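Local coordinates for putative periplasmic or exported protein (Salmonella enterica subsp. enterica serovar Typhimurium, PDB 4GQZ) that probably binds copper in the bacterial periplasm and contributes to copper resistance, and forms a V-shaped dimer, at residues D28-P31 and Q32-L36; S7-L10 and A11-L15; G17-V20 and E21-V24. All coordinates share one frame; numbering follows the deposited sequence.

Contact 1. Residues D28-P31 and Q32-L36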
loop_
_atom_site.group_PDB
_atom_site.type_symbol
_atom_site.label_atom_id
_atom_site.label_comp_id
_atom_site.label_asym_id
_atom_site.label_seq_id
_atom_site.Cartn_x
_atom_site.Cartn_y
_atom_site.Cartn_z
ATOM N N ASP B 28 -6.535 11.134 -8.460
ATOM C CA ASP B 28 -6.725 10.874 -9.893
ATOM C C ASP B 28 -8.167 11.118 -10.304
ATOM O O ASP B 28 -8.441 11.571 -11.416
ATOM C CB ASP B 28 -6.331 9.433 -10.213
ATOM C CG ASP B 28 -5.801 9.260 -11.643
ATOM O OD1 ASP B 28 -5.661 10.259 -12.400
ATOM O OD2 ASP B 28 -5.507 8.109 -12.015
ATOM N N GLN B 29 -9.100 10.835 -9.401
ATOM C CA GLN B 29 -10.504 10.889 -9.765
ATOM C C GLN B 29 -11.152 12.215 -9.401
ATOM O O GLN B 29 -12.364 12.358 -9.554
ATOM C CB GLN B 29 -11.272 9.732 -9.117
ATOM C CG GLN B 29 -10.855 8.345 -9.610
ATOM C CD GLN B 29 -11.516 7.233 -8.821
ATOM O OE1 GLN B 29 -12.633 7.397 -8.336
ATOM N NE2 GLN B 29 -10.831 6.098 -8.681
ATOM N N THR B 30 -10.361 13.180 -8.934
ATOM C CA THR B 30 -10.946 14.453 -8.505
ATOM C C THR B 30 -11.642 15.123 -9.698
ATOM O O THR B 30 -11.070 15.233 -10.786
ATOM C CB THR B 30 -9.932 15.399 -7.796
ATOM O OG1 THR B 30 -10.604 16.586 -7.345
ATOM C CG2 THR B 30 -8.836 15.819 -8.733
ATOM N N PRO B 31 -12.906 15.521 -9.512
ATOM C CA PRO B 31 -13.675 16.119 -10.608
ATOM C C PRO B 31 -13.422 17.616 -10.732
ATOM O O PRO B 31 -14.369 18.403 -10.671
ATOM C CB PRO B 31 -15.119 15.886 -10.170
ATOM C CG PRO B 31 -15.051 15.974 -8.675
ATOM C CD PRO B 31 -13.726 15.337 -8.299
ATOM N N GLN B 32 -12.164 18.001 -10.887
ATOM C CA GLN B 32 -11.811 19.389 -11.163
ATOM C C GLN B 32 -10.993 19.433 -12.437
ATOM O O GLN B 32 -10.331 18.452 -12.792
ATOM C CB GLN B 32 -10.940 19.965 -10.051
ATOM C CG GLN B 32 -11.550 20.006 -8.671
ATOM C CD GLN B 32 -10.485 20.260 -7.630
ATOM O OE1 GLN B 32 -9.345 20.577 -7.974
ATOM N NE2 GLN B 32 -10.836 20.110 -6.357
ATOM N N SER B 33 -11.022 20.574 -13.117
ATOM C CA SER B 33 -10.135 20.782 -14.251
ATOM C C SER B 33 -8.707 20.832 -13.733
ATOM O O SER B 33 -8.467 21.136 -12.560
ATOM C CB SER B 33 -10.497 22.073 -14.992
ATOM O OG SER B 33 -11.328 22.898 -14.191
ATOM N N ARG B 34 -7.756 20.498 -14.590
ATOM C CA ARG B 34 -6.356 20.584 -14.205
ATOM C C ARG B 34 -5.829 21.966 -14.619
ATOM O O ARG B 34 -6.323 22.559 -15.585
ATOM C CB ARG B 34 -5.549 19.451 -14.854
ATOM C CG ARG B 34 -6.104 18.025 -14.607
ATOM C CD ARG B 34 -6.443 17.820 -13.137
ATOM N NE ARG B 34 -6.357 16.433 -12.654
ATOM C CZ ARG B 34 -7.400 15.720 -12.237
ATOM N NH1 ARG B 34 -8.620 16.244 -12.268
ATOM N NH2 ARG B 34 -7.219 14.486 -11.770
ATOM N N PRO B 35 -4.829 22.493 -13.893
ATOM C CA PRO B 35 -4.120 21.890 -12.751
ATOM C C PRO B 35 -4.880 21.920 -11.430
ATOM O O PRO B 35 -5.742 22.775 -11.213
ATOM C CB PRO B 35 -2.877 22.771 -12.611
ATOM C CG PRO B 35 -3.327 24.123 -13.116
ATOM C CD PRO B 35 -4.254 23.801 -14.271
ATOM N N LEU B 36 -4.535 20.977 -10.553
ATOM C CA LEU B 36 -4.987 20.979 -9.165
ATOM C C LEU B 36 -4.162 22.007 -8.392
ATOM O O LEU B 36 -3.157 22.490 -8.912
ATOM C CB LEU B 36 -4.783 19.581 -8.577
ATOM C CG LEU B 36 -5.984 18.644 -8.480
ATOM C CD1 LEU B 36 -6.929 18.785 -9.645
ATOM C CD2 LEU B 36 -5.515 17.203 -8.336
#
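R34 meets T30 because its chain doubles back: CG stands anti to the carbonyl carbon (chi1 -54°) and a bend at chi2 (-47°) swings the guanidinium over the preceding turn. In T30, OG1 is anti to the backbone N, which leaves CG2 between the backbone N and the carbonyl carbon, facing R34 and L36. The T30 CG2 methyl lies over one face of the guanidinium, 3.6 Å from R34 NH1. On L36 it meets the branched end of the chain, with T30 CG2 and L36 CD2 3.6 Å apart, tip to tip. The edge of the guanidinium faces backbone carbonyls. R34 NH1 donates to T30 O at 3.0 Å, with an N-H...O angle of 157°. R34 NH1 also donates to Q32 O at 2.8 Å, almost in the guanidinium plane. R34 NH2 adds a weak bond to D28 O, 3.2 Å away. P31 is the centre of an inverse gamma turn, in which Q32 N gives a weak bond back to T30 O. R34 thus holds the turn through T30 O and reaches the end of helix 20-28 more weakly through D28 O. T30 O takes two donors, one from the turn and one from the side chain. R34 NH2 also donates to L83 O, so the group is held from a separate loop. The Q32 side chain crosses that of T30 at a slant, Q32 NE2 3.7 Å from T30 OG1. The D28 carboxylate turns to Y65, S67, H81 and N117. It is near enough to R34 that the charges would probably favour each other.

Contact 2. Residues S7-L10 and A11-L15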
loop_
_atom_site.group_PDB
_atom_site.type_symbol
_atom_site.label_atom_id
_atom_site.label_comp_id
_atom_site.label_asym_id
_atom_site.label_seq_id
_atom_site.Cartn_x
_atom_site.Cartn_y
_atom_site.Cartn_z
ATOM N N SER B 7 3.334 15.491 7.040
ATOM C CA SER B 7 2.122 15.085 7.758
ATOM C C SER B 7 1.061 16.174 7.693
ATOM O O SER B 7 -0.119 15.898 7.483
ATOM C CB SER B 7 2.442 14.757 9.213
ATOM O OG SER B 7 3.191 13.562 9.288
ATOM N N ALA B 8 1.488 17.419 7.847
ATOM C CA ALA B 8 0.544 18.528 7.783
ATOM C C ALA B 8 -0.077 18.684 6.384
ATOM O O ALA B 8 -1.265 18.995 6.270
ATOM C CB ALA B 8 1.194 19.824 8.249
ATOM N N PHE B 9 0.720 18.466 5.334
ATOM C CA PHE B 9 0.225 18.526 3.953
ATOM C C PHE B 9 -0.922 17.544 3.792
ATOM O O PHE B 9 -1.978 17.892 3.276
ATOM C CB PHE B 9 1.349 18.177 2.962
ATOM C CG PHE B 9 0.928 18.203 1.508
ATOM C CD1 PHE B 9 0.383 17.082 0.912
ATOM C CD2 PHE B 9 1.098 19.353 0.739
ATOM C CE1 PHE B 9 -0.002 17.094 -0.420
ATOM C CE2 PHE B 9 0.720 19.375 -0.597
ATOM C CZ PHE B 9 0.166 18.242 -1.175
ATOM N N LEU B 10 -0.704 16.312 4.242
ATOM C CA LEU B 10 -1.742 15.280 4.184
ATOM C C LEU B 10 -3.049 15.749 4.837
ATOM O O LEU B 10 -4.126 15.639 4.252
ATOM C CB LEU B 10 -1.240 13.981 4.830
ATOM C CG LEU B 10 -0.618 12.934 3.908
ATOM C CD1 LEU B 10 0.416 13.544 3.026
ATOM C CD2 LEU B 10 -0.004 11.813 4.690
ATOM N N ALA B 11 -2.938 16.309 6.037
ATOM C CA ALA B 11 -4.098 16.765 6.795
ATOM C C ALA B 11 -4.888 17.869 6.092
ATOM O O ALA B 11 -6.115 17.901 6.169
ATOM C CB ALA B 11 -3.667 17.215 8.180
ATOM N N GLN B 12 -4.189 18.771 5.405
ATOM C CA GLN B 12 -4.825 19.961 4.835
ATOM C C GLN B 12 -5.410 19.743 3.442
ATOM O O GLN B 12 -6.144 20.596 2.935
ATOM C CB GLN B 12 -3.830 21.130 4.786
ATOM C CG GLN B 12 -2.682 20.916 3.799
ATOM C CD GLN B 12 -1.939 22.201 3.444
ATOM O OE1 GLN B 12 -2.387 23.309 3.761
ATOM N NE2 GLN B 12 -0.792 22.052 2.775
ATOM N N HIS B 13 -5.076 18.621 2.812
ATOM C CA HIS B 13 -5.568 18.353 1.468
ATOM C C HIS B 13 -6.586 17.227 1.428
ATOM O O HIS B 13 -6.951 16.759 0.349
ATOM C CB HIS B 13 -4.413 18.075 0.507
ATOM C CG HIS B 13 -3.641 19.300 0.137
ATOM N ND1 HIS B 13 -2.407 19.598 0.673
ATOM C CD2 HIS B 13 -3.946 20.322 -0.695
ATOM C CE1 HIS B 13 -1.982 20.747 0.178
ATOM N NE2 HIS B 13 -2.896 21.204 -0.657
ATOM N N GLY B 14 -7.036 16.792 2.604
ATOM C CA GLY B 14 -8.068 15.772 2.700
ATOM C C GLY B 14 -7.578 14.333 2.671
ATOM O O GLY B 14 -8.373 13.406 2.516
ATOM N N LEU B 15 -6.279 14.137 2.872
ATOM C CA LEU B 15 -5.652 12.844 2.588
ATOM C C LEU B 15 -5.240 12.011 3.808
ATOM O O LEU B 15 -4.850 10.853 3.665
ATOM C CB LEU B 15 -4.457 13.059 1.651
ATOM C CG LEU B 15 -4.781 13.919 0.425
ATOM C CD1 LEU B 15 -3.541 14.186 -0.429
ATOM C CD2 LEU B 15 -5.891 13.290 -0.408
#
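The F9 ring has H13 over one face. H13 ND1 sits 3.3 Å above the F9 plane, over the ring centre. The rings are oblique, planes at 41°, but modelled too close, so the exact spacing is doubtful. Q12 NE2, hydrogen-bonded to D51, approaches the same phenyl ring obliquely, 3.9 Å from F9 CD2. With CG anti to the backbone N (chi1 180°), the F9 ring stands out from the helix on the H13 side. H13 is fixed by its own ring nitrogen: ND1 donates to F9 O at 3.1 Å, with an N-H...O angle of 147°. The backbone N of H13 adds a weak bond to the same oxygen.

These bonds close the C-terminal end of helix 5-12, where H13 is the first residue to leave helical angles. Earlier turns keep the i to i+4 pattern, as in A11 N to S7 O at 3.2 Å. At the exit, L15 N reaches back to L10 O at 3.0 Å, spanning five residues. G14 between them has positive phi, which turns the chain out of the helix.

Around this helix end, F9 meets the ring of Y56 on strand 55-59 and H13 that of Y38. L15 packs on I23 and I27 of helix 20-28. On the dimer side, S7 OG bonds to T57 and I55 of the second subunit, and L10 packs on T57 of that subunit's strand 55-59.

Contact 3. Residues G17-V20 and E21-V24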
loop_
_atom_site.group_PDB
_atom_site.type_symbol
_atom_site.label_atom_id
_atom_site.label_comp_id
_atom_site.label_asym_id
_atom_site.label_seq_id
_atom_site.Cartn_x
_atom_site.Cartn_y
_atom_site.Cartn_z
ATOM N N GLY B 17 -5.331 9.652 7.138
ATOM C CA GLY B 17 -6.127 8.498 7.537
ATOM C C GLY B 17 -6.461 7.532 6.407
ATOM O O GLY B 17 -6.817 6.377 6.663
ATOM N N LYS B 18 -6.354 7.999 5.161
ATOM C CA LYS B 18 -6.604 7.149 3.994
ATOM C C LYS B 18 -5.452 6.184 3.719
ATOM O O LYS B 18 -4.292 6.500 3.983
ATOM C CB LYS B 18 -6.808 8.009 2.740
ATOM C CG LYS B 18 -8.114 8.796 2.663
ATOM C CD LYS B 18 -8.077 9.726 1.448
ATOM C CE LYS B 18 -9.351 10.554 1.304
ATOM N NZ LYS B 18 -10.492 9.754 0.769
ATOM N N THR B 19 -5.767 5.018 3.160
ATOM C CA THR B 19 -4.725 4.134 2.640
ATOM C C THR B 19 -4.097 4.803 1.426
ATOM O O THR B 19 -4.659 5.761 0.872
ATOM C CB THR B 19 -5.258 2.759 2.195
ATOM O OG1 THR B 19 -6.113 2.916 1.057
ATOM C CG2 THR B 19 -5.998 2.053 3.319
ATOM N N VAL B 20 -2.934 4.323 1.010
ATOM C CA VAL B 20 -2.269 4.986 -0.103
ATOM C C VAL B 20 -3.077 4.843 -1.410
ATOM O O VAL B 20 -3.129 5.783 -2.224
ATOM C CB VAL B 20 -0.768 4.584 -0.203
ATOM C CG1 VAL B 20 -0.615 3.120 -0.549
ATOM C CG2 VAL B 20 -0.032 5.477 -1.186
ATOM N N GLU B 21 -3.747 3.706 -1.590
ATOM C CA GLU B 21 -4.638 3.513 -2.736
ATOM C C GLU B 21 -5.800 4.507 -2.749
ATOM O O GLU B 21 -6.151 5.054 -3.799
ATOM C CB GLU B 21 -5.204 2.090 -2.776
ATOM C CG GLU B 21 -4.180 1.015 -3.085
ATOM C CD GLU B 21 -4.803 -0.250 -3.670
ATOM O OE1 GLU B 21 -6.040 -0.277 -3.915
ATOM O OE2 GLU B 21 -4.041 -1.228 -3.895
ATOM N N GLN B 22 -6.414 4.714 -1.588
ATOM C CA GLN B 22 -7.493 5.686 -1.467
ATOM C C GLN B 22 -6.991 7.092 -1.779
ATOM O O GLN B 22 -7.719 7.895 -2.355
ATOM C CB GLN B 22 -8.126 5.633 -0.066
ATOM C CG GLN B 22 -8.759 4.282 0.273
ATOM C CD GLN B 22 -9.198 4.161 1.739
ATOM O OE1 GLN B 22 -8.616 4.771 2.639
ATOM N NE2 GLN B 22 -10.235 3.366 1.974
ATOM N N ILE B 23 -5.750 7.395 -1.414
ATOM C CA ILE B 23 -5.196 8.727 -1.718
ATOM C C ILE B 23 -5.011 8.890 -3.226
ATOM O O ILE B 23 -5.452 9.883 -3.812
ATOM C CB ILE B 23 -3.835 8.963 -1.047
ATOM C CG1 ILE B 23 -3.979 8.980 0.474
ATOM C CG2 ILE B 23 -3.218 10.274 -1.519
ATOM C CD1 ILE B 23 -2.644 9.040 1.202
ATOM N N VAL B 24 -4.332 7.924 -3.843
ATOM C CA VAL B 24 -4.126 7.927 -5.291
ATOM C C VAL B 24 -5.451 7.987 -6.038
ATOM O O VAL B 24 -5.640 8.868 -6.910
ATOM C CB VAL B 24 -3.274 6.720 -5.724
ATOM C CG1 VAL B 24 -3.229 6.593 -7.244
ATOM C CG2 VAL B 24 -1.866 6.862 -5.154
HETATM O O HOH W 1 -8.583 4.107 5.475
#
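Q22 and T19 form a capping box at the start of helix 20-28, with T19 as N-cap. The Q22 side chain leads back along the helix start. Q22 CB lies 3.6 Å from T19 OG1. Q22 CG comes closer, 3.1 Å from T19 OG1. CD passes the same hydroxyl, and the chain beyond CG runs extended. At the tip, Q22 OE1 accepts from T19 N at 2.9 Å, with an N-H...O angle of 161°. The donor is tilted 34° from the amide carbonyl plane. OE1 also rests against K18 CA, while the aliphatic part of K18 crosses the glutamine chain obliquely.

The other half of the box runs in the reverse direction. Q22 N donates to T19 OG1 at 3.2 Å. T19 OG1 can accept because it stands between the backbone N and the carbonyl carbon (chi1 67°), turned to the first turn of the helix. Each residue thus satisfies a backbone N-H of its partner. Regular helix bonding starts at once, with I23 N on T19 O and V24 N on V20 O. I23 CG1 packs on K18 CB at 3.8 Å, an apolar contact beside the cap.

Outside the box, V24 and E21 lie on W123 of strand 120-125, and V24 and I23 on L47 of strand 46-50. The helix start also faces the dimer partner: V20 and I23 pack on P59 of the second subunit, and T19 on its G61. E21 OE2 comes close to D62 of that subunit, a pair of like charges that would probably raise the proton affinity of one of them. A water donates both to Q22 OE1, at 2.9 Å, and to G17 O, bridging the tip of the glutamine to the loop before the cap.

Overall arrangement
From the N terminus the three contacts come in series, and none nests in or crosses another. Contact 2 closes the end of helix 5-12. Contact 3 follows after a short linker and opens helix 20-28. Contact 1 closes the turn just past that helix, in the loop leading to strand 39-42. Contacts 2 and 3 touch, L15 O lying 3.8 Å from I23 CD1, so the loop leaving helix 5-12 packs on the first turns of helix 20-28. Both also reach the second subunit. Contact 1 has its centre about 16 Å from that of contact 3 and ties the far end of helix 20-28 to the loops around L83 and N117.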